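Local coordinates for periplasmic binding protein (Roseiflexus sp., PDB 5Y8B) that probably binds heme in the periplasm and delivers it to a membrane ABC transporter for uptake into the cell, at residues T65-D70 / A85-A90; A136-N141 / L257-Y262; L146-R151 / L202-K207; A159-A164 / A177-G182; L22-Y27 / Q110-P115. All coordinates share one frame; numbering follows the deposited sequence.

Interaction 1. Residues T65-D70 / A85-A90. With MG (magnesium ion), chain B.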
# COMPACT_ATOMS: atom_id res chain seq x y z
N THR A 65 -15.87 -0.63 20.63
CA THR A 65 -17.18 -0.03 20.36
C THR A 65 -17.43 -0.01 18.87
O THR A 65 -18.58 0.04 18.43
CB THR A 65 -17.30 1.41 20.89
OG1 THR A 65 -16.25 2.22 20.32
CG2 THR A 65 -17.21 1.44 22.42
N LEU A 66 -16.33 -0.03 18.10
CA LEU A 66 -16.36 0.01 16.63
C LEU A 66 -15.17 -0.76 16.00
O LEU A 66 -14.03 -0.68 16.48
CB LEU A 66 -16.40 1.47 16.12
CG LEU A 66 -16.28 1.75 14.61
CD1 LEU A 66 -17.53 1.31 13.84
CD2 LEU A 66 -15.95 3.21 14.33
N VAL A 67 -15.47 -1.53 14.96
CA VAL A 67 -14.46 -2.24 14.18
C VAL A 67 -14.55 -1.73 12.75
O VAL A 67 -15.61 -1.71 12.15
CB VAL A 67 -14.62 -3.79 14.22
CG1 VAL A 67 -13.52 -4.48 13.43
CG2 VAL A 67 -14.62 -4.30 15.65
N ILE A 68 -13.41 -1.29 12.22
CA ILE A 68 -13.40 -0.60 10.94
C ILE A 68 -12.23 -1.10 10.10
O ILE A 68 -11.13 -1.34 10.63
CB ILE A 68 -13.44 0.94 11.15
CG1 ILE A 68 -13.65 1.68 9.82
CG2 ILE A 68 -12.23 1.45 11.95
CD1 ILE A 68 -14.11 3.12 9.96
N GLY A 69 -12.50 -1.31 8.80
CA GLY A 69 -11.47 -1.76 7.85
C GLY A 69 -11.85 -1.57 6.39
O GLY A 69 -12.84 -0.91 6.07
N ASP A 70 -11.05 -2.12 5.50
CA ASP A 70 -11.41 -2.17 4.08
C ASP A 70 -11.50 -3.61 3.55
O ASP A 70 -11.28 -4.56 4.29
CB ASP A 70 -10.47 -1.27 3.23
CG ASP A 70 -9.02 -1.73 3.25
OD1 ASP A 70 -8.74 -2.93 3.43
OD2 ASP A 70 -8.13 -0.86 3.08
N ALA A 85 -21.72 -10.98 16.92
CA ALA A 85 -21.54 -10.55 18.31
C ALA A 85 -22.19 -9.18 18.58
O ALA A 85 -22.17 -8.69 19.71
CB ALA A 85 -20.06 -10.52 18.67
N GLY A 86 -22.75 -8.57 17.54
CA GLY A 86 -23.40 -7.26 17.65
C GLY A 86 -22.49 -6.05 17.79
O GLY A 86 -22.93 -4.97 18.19
N VAL A 87 -21.21 -6.21 17.46
CA VAL A 87 -20.27 -5.08 17.43
C VAL A 87 -20.37 -4.42 16.04
O VAL A 87 -20.21 -5.12 15.04
CB VAL A 87 -18.82 -5.51 17.77
CG1 VAL A 87 -17.85 -4.33 17.67
CG2 VAL A 87 -18.75 -6.11 19.17
N PRO A 88 -20.64 -3.09 15.99
CA PRO A 88 -20.74 -2.38 14.70
C PRO A 88 -19.46 -2.53 13.88
O PRO A 88 -18.36 -2.35 14.40
CB PRO A 88 -20.94 -0.91 15.11
CG PRO A 88 -21.52 -0.98 16.48
CD PRO A 88 -20.80 -2.14 17.12
N LEU A 89 -19.63 -2.91 12.61
CA LEU A 89 -18.52 -3.23 11.73
C LEU A 89 -18.66 -2.43 10.44
O LEU A 89 -19.66 -2.56 9.73
CB LEU A 89 -18.48 -4.74 11.44
CG LEU A 89 -17.53 -5.27 10.36
CD1 LEU A 89 -16.08 -5.17 10.81
CD2 LEU A 89 -17.85 -6.71 10.00
N ALA A 90 -17.66 -1.60 10.15
CA ALA A 90 -17.69 -0.77 8.95
C ALA A 90 -16.54 -1.13 7.99
O ALA A 90 -15.37 -0.87 8.28
CB ALA A 90 -17.68 0.71 9.33
MG MG B . -6.28 -0.84 2.03
O HOH W 1 -5.87 -2.70 3.23
O HOH W 2 -4.39 -0.52 1.21
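Val67 and Leu89 are paired across two parallel strands whose register is set by backbone hydrogen bonds. Val67 N gives to Pro88 O at 3.1 Å; further along, Ala90 N gives to Val67 O and Gly69 N to Ala90 O. From the Val67 backbone outward, CB comes first, 4.0 Å from Leu89 CD1. CG1 stands anti to the backbone N (chi1 -178°), which sets it against the same Leu89 CD1 at 3.7 Å. CG2, beside the backbone N, turns instead to Val87 CG1 at 3.8 Å, and the two valines cross at about a right angle. A beta-branched residue suits this buried place, since each methyl serves a different neighbour. On the other face Ile68 CG1 packs against the small Ala90 CB at 4.2 Å. Beyond the pairing, Asp70 OD2 holds a magnesium ion at 2.1 Å, together with Asp14, Asp94 and two waters. The pair closes the beta-alpha-beta unit of strand 66-70, helix 76-84 and strand 89-92. Strand 8-10 flanks 66-70 on its other side, helices 56-60 and 76-84 cover the Val67 face, and helix 100-111 covers that of Ile68 and Ala90.

Interaction 2. Residues A136-N141 / L257-Y262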
# COMPACT_ATOMS: atom_id res chain seq x y z
N ALA A 136 5.34 14.83 -12.42
CA ALA A 136 5.53 13.75 -13.40
C ALA A 136 5.70 14.23 -14.85
O ALA A 136 6.25 13.51 -15.68
CB ALA A 136 4.41 12.71 -13.29
N ARG A 137 5.23 15.45 -15.14
CA ARG A 137 5.47 16.12 -16.44
C ARG A 137 6.95 16.47 -16.72
O ARG A 137 7.28 16.89 -17.83
CB ARG A 137 4.62 17.39 -16.57
CG ARG A 137 3.10 17.22 -16.54
CD ARG A 137 2.40 18.57 -16.44
NE ARG A 137 2.90 19.54 -17.43
CZ ARG A 137 3.02 20.85 -17.23
NH1 ARG A 137 2.67 21.41 -16.08
NH2 ARG A 137 3.50 21.62 -18.21
N ARG A 138 7.83 16.32 -15.72
CA ARG A 138 9.28 16.38 -15.96
C ARG A 138 9.78 15.24 -16.84
O ARG A 138 10.78 15.37 -17.54
CB ARG A 138 10.07 16.35 -14.65
CG ARG A 138 10.01 17.63 -13.83
CD ARG A 138 10.31 17.34 -12.37
NE ARG A 138 11.74 17.15 -12.15
CZ ARG A 138 12.33 16.06 -11.65
NH1 ARG A 138 11.63 14.99 -11.27
NH2 ARG A 138 13.64 16.06 -11.51
N ILE A 139 9.09 14.10 -16.80
CA ILE A 139 9.55 12.91 -17.48
C ILE A 139 9.10 12.94 -18.93
O ILE A 139 7.90 12.95 -19.20
CB ILE A 139 9.07 11.63 -16.76
CG1 ILE A 139 9.67 11.59 -15.36
CG2 ILE A 139 9.41 10.38 -17.58
CD1 ILE A 139 8.97 10.65 -14.41
N THR A 140 10.08 12.98 -19.84
CA THR A 140 9.84 13.04 -21.29
C THR A 140 10.06 11.67 -21.91
O THR A 140 9.54 11.39 -22.98
CB THR A 140 10.79 14.04 -21.99
OG1 THR A 140 12.14 13.81 -21.56
CG2 THR A 140 10.39 15.49 -21.68
N ASN A 141 10.84 10.83 -21.24
CA ASN A 141 11.08 9.46 -21.67
C ASN A 141 10.74 8.51 -20.51
O ASN A 141 11.60 8.24 -19.66
CB ASN A 141 12.52 9.32 -22.16
CG ASN A 141 12.79 7.99 -22.84
OD1 ASN A 141 11.90 7.39 -23.46
ND2 ASN A 141 14.03 7.52 -22.75
N LEU A 257 8.36 8.69 -5.94
CA LEU A 257 8.45 7.81 -7.10
C LEU A 257 8.81 8.55 -8.37
O LEU A 257 9.74 8.12 -9.09
CB LEU A 257 7.13 7.07 -7.37
CG LEU A 257 6.70 5.81 -6.63
CD1 LEU A 257 5.34 5.37 -7.16
CD2 LEU A 257 7.73 4.68 -6.76
N THR A 258 8.10 9.66 -8.65
CA THR A 258 8.38 10.44 -9.85
C THR A 258 9.79 11.06 -9.87
O THR A 258 10.42 11.11 -10.94
CB THR A 258 7.24 11.43 -10.26
OG1 THR A 258 7.43 11.79 -11.64
CG2 THR A 258 7.19 12.71 -9.40
N ILE A 259 10.28 11.49 -8.71
CA ILE A 259 11.65 12.00 -8.58
C ILE A 259 12.64 10.89 -8.97
O ILE A 259 13.52 11.10 -9.82
CB ILE A 259 11.94 12.58 -7.16
CG1 ILE A 259 11.20 13.92 -6.98
CG2 ILE A 259 13.44 12.74 -6.92
CD1 ILE A 259 11.22 14.50 -5.56
N ALA A 260 12.42 9.70 -8.39
CA ALA A 260 13.23 8.51 -8.69
C ALA A 260 13.12 8.03 -10.14
O ALA A 260 14.13 7.64 -10.74
CB ALA A 260 12.89 7.40 -7.71
N PHE A 261 11.91 8.07 -10.72
CA PHE A 261 11.68 7.68 -12.12
C PHE A 261 12.40 8.61 -13.08
O PHE A 261 12.90 8.17 -14.12
CB PHE A 261 10.17 7.62 -12.48
CG PHE A 261 9.41 6.46 -11.86
CD1 PHE A 261 10.05 5.46 -11.13
CD2 PHE A 261 8.03 6.36 -12.06
CE1 PHE A 261 9.34 4.40 -10.57
CE2 PHE A 261 7.31 5.30 -11.51
CZ PHE A 261 7.97 4.31 -10.76
N TYR A 262 12.43 9.90 -12.74
CA TYR A 262 13.18 10.89 -13.50
C TYR A 262 14.68 10.53 -13.53
O TYR A 262 15.27 10.51 -14.62
CB TYR A 262 12.94 12.29 -12.95
CG TYR A 262 13.68 13.38 -13.68
CD1 TYR A 262 15.01 13.70 -13.35
CD2 TYR A 262 13.06 14.10 -14.72
CE1 TYR A 262 15.70 14.70 -14.03
CE2 TYR A 262 13.74 15.10 -15.40
CZ TYR A 262 15.05 15.40 -15.04
OH TYR A 262 15.73 16.39 -15.70
O HOH W 3 9.38 13.69 -12.20
O HOH W 4 14.22 13.79 -10.08
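Arg138 lays its guanidinium flat on the ring of Tyr262, a stacked cation-pi contact with Arg138 CZ 3.8 Å from the ring centroid and the two planes 26° apart. The arginine chain is bent at chi3 (78°), which folds the group back over the ring, and NH2 comes to 3.3 Å from Tyr262 CD1. Inward of this pair the packing is close and mostly apolar. Ile139 CD1 pushes between helix residues, meeting Phe261 CB at 3.8 Å and Thr258 OG1 at 3.4 Å, while its CG1 lies at the edge of the Tyr262 ring. Thr258 OG1 also rests 3.2 Å from Ala136 CA, where a small residue lets the chain come near. That buried hydroxyl is satisfied by Ala172 O and by a water. Toward the rim the packing is looser and water does the joining. One molecule reaches from Arg138 NH1, whose proton it accepts at 2.8 Å, in to Thr258 OG1; a second accepts from Arg138 NH2 at 2.7 Å and donates to Ile259 O. Arginine suits this rim because its flat face can stack while its N-H groups stay turned to water. Were Tyr262 an alanine, the guanidinium would probably lose its aromatic platform and be free to swing away, and one flank of Ile139 would be uncovered. The 136-141 turn leads from helix 115-135 into strand 144-151, and helix 250-265, which it touches, packs on strand 235-238 through Leu257, Ala260 and Phe261.

Interaction 3. Residues L146-R151 / L202-K207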
# COMPACT_ATOMS: atom_id res chain seq x y z
N LEU A 146 9.65 -2.47 -13.23
CA LEU A 146 9.13 -3.74 -12.75
C LEU A 146 8.96 -3.75 -11.21
O LEU A 146 9.95 -3.55 -10.48
CB LEU A 146 10.05 -4.89 -13.20
CG LEU A 146 9.53 -6.32 -13.20
CD1 LEU A 146 8.40 -6.50 -14.22
CD2 LEU A 146 10.67 -7.28 -13.50
N PHE A 147 7.73 -3.96 -10.74
CA PHE A 147 7.50 -4.18 -9.31
C PHE A 147 7.63 -5.65 -8.96
O PHE A 147 7.02 -6.51 -9.61
CB PHE A 147 6.14 -3.65 -8.81
CG PHE A 147 5.91 -3.87 -7.33
CD1 PHE A 147 6.44 -2.99 -6.38
CD2 PHE A 147 5.19 -5.00 -6.87
CE1 PHE A 147 6.24 -3.21 -5.01
CE2 PHE A 147 4.99 -5.22 -5.51
CZ PHE A 147 5.52 -4.32 -4.58
N LEU A 148 8.41 -5.92 -7.91
CA LEU A 148 8.62 -7.27 -7.42
C LEU A 148 8.08 -7.44 -6.02
O LEU A 148 8.42 -6.68 -5.11
CB LEU A 148 10.10 -7.63 -7.46
CG LEU A 148 10.84 -7.40 -8.78
CD1 LEU A 148 12.34 -7.54 -8.59
CD2 LEU A 148 10.33 -8.36 -9.85
N TYR A 149 7.23 -8.45 -5.84
CA TYR A 149 6.76 -8.82 -4.52
C TYR A 149 7.56 -10.03 -4.01
O TYR A 149 7.44 -11.15 -4.53
CB TYR A 149 5.26 -9.08 -4.51
CG TYR A 149 4.71 -9.31 -3.12
CD1 TYR A 149 4.62 -8.26 -2.19
CD2 TYR A 149 4.32 -10.58 -2.72
CE1 TYR A 149 4.13 -8.48 -0.91
CE2 TYR A 149 3.83 -10.81 -1.44
CZ TYR A 149 3.74 -9.76 -0.54
OH TYR A 149 3.26 -9.99 0.72
N LEU A 150 8.35 -9.78 -2.96
CA LEU A 150 9.33 -10.75 -2.46
C LEU A 150 9.10 -11.16 -1.01
O LEU A 150 8.82 -10.31 -0.15
CB LEU A 150 10.75 -10.21 -2.60
CG LEU A 150 11.17 -9.58 -3.94
CD1 LEU A 150 12.40 -8.72 -3.73
CD2 LEU A 150 11.39 -10.62 -5.03
N ARG A 151 9.20 -12.47 -0.76
CA ARG A 151 9.33 -13.02 0.58
C ARG A 151 10.39 -14.11 0.47
O ARG A 151 10.05 -15.26 0.19
CB ARG A 151 7.99 -13.61 1.10
CG ARG A 151 6.72 -12.76 0.96
CD ARG A 151 6.62 -11.66 2.01
NE ARG A 151 6.25 -12.16 3.34
CZ ARG A 151 6.80 -11.76 4.49
NH1 ARG A 151 6.38 -12.28 5.64
NH2 ARG A 151 7.78 -10.85 4.51
N LEU A 202 14.01 -1.35 -10.95
CA LEU A 202 13.30 -2.34 -10.15
C LEU A 202 12.71 -1.71 -8.89
O LEU A 202 13.44 -1.14 -8.09
CB LEU A 202 14.22 -3.50 -9.78
CG LEU A 202 14.72 -4.39 -10.91
CD1 LEU A 202 15.58 -5.51 -10.33
CD2 LEU A 202 13.58 -4.96 -11.77
N LEU A 203 11.39 -1.81 -8.75
CA LEU A 203 10.65 -1.31 -7.60
C LEU A 203 10.30 -2.45 -6.64
O LEU A 203 9.69 -3.46 -7.05
CB LEU A 203 9.38 -0.60 -8.07
CG LEU A 203 8.47 0.07 -7.04
CD1 LEU A 203 9.18 1.23 -6.33
CD2 LEU A 203 7.22 0.58 -7.75
N VAL A 204 10.71 -2.31 -5.38
CA VAL A 204 10.52 -3.35 -4.38
C VAL A 204 10.00 -2.77 -3.05
O VAL A 204 9.87 -1.54 -2.89
CB VAL A 204 11.80 -4.20 -4.16
CG1 VAL A 204 12.18 -4.96 -5.43
CG2 VAL A 204 12.97 -3.37 -3.64
N LEU A 205 9.68 -3.66 -2.12
CA LEU A 205 9.34 -3.27 -0.77
C LEU A 205 10.54 -3.45 0.15
O LEU A 205 11.28 -4.43 0.02
CB LEU A 205 8.14 -4.07 -0.26
CG LEU A 205 6.82 -3.98 -1.06
CD1 LEU A 205 5.75 -4.89 -0.46
CD2 LEU A 205 6.31 -2.55 -1.22
N ASP A 206 10.73 -2.48 1.06
CA ASP A 206 11.70 -2.53 2.17
C ASP A 206 11.87 -3.95 2.75
O ASP A 206 12.95 -4.53 2.66
CB ASP A 206 11.28 -1.50 3.26
CG ASP A 206 12.23 -1.46 4.48
OD1 ASP A 206 13.42 -1.86 4.39
OD2 ASP A 206 11.78 -0.99 5.55
N LYS A 207 10.79 -4.51 3.29
CA LYS A 207 10.86 -5.83 3.95
C LYS A 207 11.12 -7.00 3.00
O LYS A 207 11.77 -7.97 3.39
CB LYS A 207 9.64 -6.08 4.85
CG LYS A 207 9.79 -5.34 6.17
CD LYS A 207 8.49 -5.16 6.95
CE LYS A 207 8.72 -4.20 8.11
NZ LYS A 207 7.52 -4.07 8.99
O HOH W 5 9.32 -6.49 -2.44
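Leu146 and Phe147 pair with Leu202 and Leu203 as parallel neighbours in the mixed beta-sheet of one lobe of this periplasmic binding protein. The axes of strands 146-151 and 202-205 approach to 4.7 Å but diverge at 29°, so regular pairing covers just the first residues. Leu203 N gives to Leu146 O at 2.8 Å, its N-H well off the carbonyl plane. Leu148 N gives to Leu203 O at 2.9 Å in a much straighter approach to the carbonyl. On the face of Phe147 and Leu203, the phenylalanine has its CG anti to the backbone N (chi1 -180°), which swings the ring across toward the other strand. It arrives edge-on: CD1 touches Leu203 CG at 3.7 Å and CZ touches Leu205 CG at 3.8 Å. A broad ring suits this place because it spans two leucines on one strand, and Leu243 of helix 240-244 covers all three. On the opposite face, Leu146 and Leu202 lie side by side, pointing the same way, and Leu148 CB meets Val204 CG1 at 3.9 Å; branched aliphatic chains fill this buried layer without polar groups to satisfy. Where the strands part and Leu205 prepares the start of helix 206-211, a water takes over the missing bond, donating to Leu148 O at 2.8 Å and accepting from Leu205 N at 2.9 Å.

Interaction 4. Residues A159-A164 / A177-G182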
# COMPACT_ATOMS: atom_id res chain seq x y z
N ALA A 159 3.95 -7.59 -10.26
CA ALA A 159 2.62 -6.98 -10.29
C ALA A 159 2.33 -6.40 -11.65
O ALA A 159 3.15 -5.67 -12.21
CB ALA A 159 2.47 -5.92 -9.21
N GLY A 160 1.16 -6.74 -12.18
CA GLY A 160 0.65 -6.18 -13.42
C GLY A 160 -0.55 -5.29 -13.19
O GLY A 160 -0.58 -4.53 -12.21
N ARG A 161 -1.53 -5.40 -14.08
CA ARG A 161 -2.71 -4.52 -14.11
C ARG A 161 -3.69 -4.91 -12.99
O ARG A 161 -3.60 -6.01 -12.45
CB ARG A 161 -3.42 -4.60 -15.47
CG ARG A 161 -2.58 -4.28 -16.69
CD ARG A 161 -2.90 -2.93 -17.32
NE ARG A 161 -2.02 -2.62 -18.46
CZ ARG A 161 -2.10 -3.19 -19.66
NH1 ARG A 161 -3.03 -4.10 -19.93
NH2 ARG A 161 -1.24 -2.86 -20.62
N ASN A 162 -4.62 -4.00 -12.69
CA ASN A 162 -5.66 -4.20 -11.65
C ASN A 162 -5.02 -4.33 -10.25
O ASN A 162 -5.47 -5.13 -9.42
CB ASN A 162 -6.62 -5.37 -12.02
CG ASN A 162 -7.89 -5.42 -11.16
OD1 ASN A 162 -8.58 -4.42 -10.97
ND2 ASN A 162 -8.20 -6.61 -10.64
N THR A 163 -3.95 -3.55 -10.01
CA THR A 163 -3.30 -3.42 -8.68
C THR A 163 -3.07 -1.95 -8.32
O THR A 163 -3.03 -1.09 -9.20
CB THR A 163 -1.93 -4.13 -8.59
OG1 THR A 163 -0.98 -3.50 -9.45
CG2 THR A 163 -2.04 -5.59 -8.95
N ALA A 164 -2.92 -1.68 -7.02
CA ALA A 164 -2.53 -0.37 -6.52
C ALA A 164 -1.21 0.10 -7.13
O ALA A 164 -1.10 1.25 -7.54
CB ALA A 164 -2.45 -0.37 -5.01
N ALA A 177 6.16 -2.36 -16.70
CA ALA A 177 6.69 -3.27 -17.72
C ALA A 177 5.97 -4.63 -17.74
O ALA A 177 5.83 -5.24 -18.81
CB ALA A 177 8.17 -3.48 -17.50
N ALA A 178 5.55 -5.10 -16.56
CA ALA A 178 4.81 -6.36 -16.42
C ALA A 178 3.40 -6.22 -16.98
O ALA A 178 2.96 -7.08 -17.76
CB ALA A 178 4.77 -6.81 -14.97
N ALA A 179 2.72 -5.14 -16.59
CA ALA A 179 1.38 -4.81 -17.07
C ALA A 179 1.38 -4.68 -18.59
O ALA A 179 0.50 -5.22 -19.26
CB ALA A 179 0.88 -3.53 -16.41
N ASP A 180 2.39 -3.99 -19.11
CA ASP A 180 2.54 -3.78 -20.54
C ASP A 180 2.72 -5.09 -21.31
O ASP A 180 2.27 -5.20 -22.46
CB ASP A 180 3.70 -2.83 -20.81
CG ASP A 180 3.61 -2.19 -22.18
OD1 ASP A 180 2.72 -1.33 -22.36
OD2 ASP A 180 4.40 -2.57 -23.07
N ALA A 181 3.36 -6.06 -20.67
CA ALA A 181 3.45 -7.44 -21.17
C ALA A 181 2.21 -8.30 -20.87
O ALA A 181 2.20 -9.51 -21.10
CB ALA A 181 4.72 -8.11 -20.64
N GLY A 182 1.15 -7.68 -20.35
CA GLY A 182 -0.12 -8.40 -20.14
C GLY A 182 -0.37 -9.07 -18.80
O GLY A 182 -1.44 -9.63 -18.61
O HOH W 6 0.05 -3.35 -23.28
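Arg161 and Ala179 bury the most surface here, the long side chain lying along the short one and over its carbonyl. Arg161 CG rests on Ala179 CB at 3.6 Å, and a bend at chi2 (-107°) carries the rest of the chain onward, NE passing the same methyl at 3.7 Å. The guanidinium then presents a face to Ala179 O, with NH2 3.2 Å away but at an angle too poor for a hydrogen bond. That oxygen is instead used by Gly182 N in the Schellman motif that ends the helix, so the cation over it probably adds a favourable electrostatic touch. The N-H edge of the group works through water: a molecule accepts from Arg161 NH2 at 3.0 Å and donates to Asp180 O. Asp180 OD1 stays 4.6 Å from Arg161 NH2, beyond a salt bridge though likely to favour the arginine's position; a magnesium ion also lies about 4 Å from the Asp180 side chain. Deeper in, Ala178 points its CB at Ala159 O, 3.4 Å away, an oxygen that takes a hydrogen bond from Asn176 ND2. Gly160 CA comes to 3.9 Å from Ala179 N; a CB there would crowd Ala179 CA, so glycine facing alanine permits the approach. Beside this, Thr163 OG1 gives to Gly160 O and caps helix 164-171 by accepting from Asp166 N. The contact thus sets the turn between strand 155-159 and helix 164-171 against short helix 177-180, while backbone bonds join Gly160 and Arg161 to Ile183 and Glu185, just ahead of strand 186-188.

Interaction 5. Residues L22-Y27 / Q110-P115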
# COMPACT_ATOMS: atom_id res chain seq x y z
N LEU A 22 -7.11 12.11 10.69
CA LEU A 22 -8.35 12.78 11.10
C LEU A 22 -8.34 13.29 12.56
O LEU A 22 -9.32 13.91 13.02
CB LEU A 22 -9.56 11.86 10.85
CG LEU A 22 -9.97 11.57 9.41
CD1 LEU A 22 -10.93 10.38 9.38
CD2 LEU A 22 -10.60 12.79 8.73
N GLY A 23 -7.24 13.02 13.28
CA GLY A 23 -7.08 13.46 14.68
C GLY A 23 -7.82 12.61 15.69
O GLY A 23 -8.12 13.07 16.79
N MET A 24 -8.12 11.37 15.32
CA MET A 24 -8.93 10.48 16.15
C MET A 24 -8.12 9.30 16.71
O MET A 24 -8.68 8.36 17.26
CB MET A 24 -10.15 9.99 15.36
CG MET A 24 -11.21 11.05 15.11
SD MET A 24 -12.19 11.49 16.57
CE MET A 24 -13.52 10.28 16.46
N GLY A 25 -6.79 9.38 16.58
CA GLY A 25 -5.89 8.32 17.00
C GLY A 25 -5.96 7.87 18.45
O GLY A 25 -5.62 6.73 18.76
N GLU A 26 -6.41 8.77 19.34
CA GLU A 26 -6.48 8.49 20.78
C GLU A 26 -7.52 7.41 21.12
O GLU A 26 -7.44 6.79 22.17
CB GLU A 26 -6.76 9.77 21.58
CG GLU A 26 -5.58 10.74 21.68
CD GLU A 26 -4.53 10.31 22.69
OE1 GLU A 26 -3.36 10.11 22.30
OE2 GLU A 26 -4.86 10.19 23.89
N TYR A 27 -8.46 7.19 20.21
CA TYR A 27 -9.55 6.23 20.42
C TYR A 27 -9.25 4.84 19.85
O TYR A 27 -10.08 3.93 19.95
CB TYR A 27 -10.86 6.79 19.86
CG TYR A 27 -11.18 8.15 20.42
CD1 TYR A 27 -11.69 8.30 21.72
CD2 TYR A 27 -10.94 9.31 19.66
CE1 TYR A 27 -11.97 9.56 22.25
CE2 TYR A 27 -11.21 10.57 20.18
CZ TYR A 27 -11.73 10.68 21.47
OH TYR A 27 -12.00 11.93 21.98
N GLN A 110 -17.05 9.77 8.20
CA GLN A 110 -18.48 9.56 8.41
C GLN A 110 -18.77 8.51 9.46
O GLN A 110 -19.61 8.74 10.33
CB GLN A 110 -19.18 9.21 7.10
CG GLN A 110 -20.68 9.37 7.19
CD GLN A 110 -21.37 9.20 5.87
OE1 GLN A 110 -20.97 9.81 4.87
NE2 GLN A 110 -22.41 8.39 5.85
N ALA A 111 -18.06 7.37 9.39
CA ALA A 111 -18.12 6.31 10.42
C ALA A 111 -17.75 6.81 11.83
O ALA A 111 -18.27 6.29 12.82
CB ALA A 111 -17.23 5.14 10.03
N LEU A 112 -16.86 7.82 11.90
CA LEU A 112 -16.47 8.46 13.16
C LEU A 112 -17.27 9.73 13.48
O LEU A 112 -16.94 10.46 14.41
CB LEU A 112 -14.96 8.76 13.16
CG LEU A 112 -13.94 7.63 12.97
CD1 LEU A 112 -12.53 8.19 12.93
CD2 LEU A 112 -14.07 6.58 14.04
N GLY A 113 -18.33 10.00 12.70
CA GLY A 113 -19.18 11.19 12.89
C GLY A 113 -18.49 12.54 12.75
O GLY A 113 -18.92 13.51 13.36
N ILE A 114 -17.43 12.61 11.94
CA ILE A 114 -16.72 13.87 11.65
C ILE A 114 -16.59 14.14 10.13
O ILE A 114 -15.48 14.39 9.64
CB ILE A 114 -15.35 13.95 12.35
CG1 ILE A 114 -14.58 12.62 12.25
CG2 ILE A 114 -15.53 14.41 13.80
CD1 ILE A 114 -13.07 12.72 12.31
N PRO A 115 -17.74 14.12 9.39
CA PRO A 115 -17.67 14.19 7.91
C PRO A 115 -16.96 15.44 7.37
O PRO A 115 -16.25 15.34 6.37
CB PRO A 115 -19.15 14.17 7.49
CG PRO A 115 -19.91 14.66 8.68
CD PRO A 115 -19.14 14.14 9.86
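Met24 has its CG beside the backbone N (chi1 -71°), which sets CG against both Leu112 CD1 and Ile114 CD1; further bends at chi2 and chi3 (-89°) curl CE back onto Leu112. Ile114 answers with CG1 between its backbone N and carbonyl carbon (chi1 44°), which sends CD1 toward the methionine. Both segments are helix ends closed by Schellman motifs, with Gly23 and Gly113 taking the positive phi that suits glycine; the next residue in each, Met24 and Ile114, points its side chain across. Met24 and Leu112 reach tip to tip: Met24 CG lies 3.8 Å from Leu112 CD1, and Met24 CE lies 3.9 Å from Leu112 CB. A flexible, unbranched methionine suits this junction because it can fold to fit two branched neighbours. With an alanine here, CG, SD and CE would be gone, which is likely to open a gap beside Leu112 and leave Ile114 CD1 less covered. Leu22 O accepts from Arg117 of helix 115-135, and Leu112 also packs on Ile8 of strand 8-10 and Leu66 of strand 66-70. The Ile114 CD1 methyl meets the residues on either side of Gly23, touching Met24 CG at 3.8 Å and Leu22 CB at 3.9 Å.

How the interactions relate
The five contacts fall into two groups, consistent with the two-lobed build of a periplasmic binding protein. The segments of interaction 1 fall between those of interaction 5, with centres 14 Å apart. They touch where Leu66 and Ile68 of strand 66-70 pack on Ala111 and Leu112, at the end of helix 100-111. Later in the chain interaction 2 encloses interaction 3, which encloses interaction 4: 3 and 4 share packing at 14 Å between centres, and 2 reaches 3 through Leu257 on Leu203. Centres of 1 and 4 stand 34 Å apart. Helix 115-135 runs from interaction 5 to interaction 2 and, as in related binding proteins, probably joins the two lobes, with heme expected in the cleft between them.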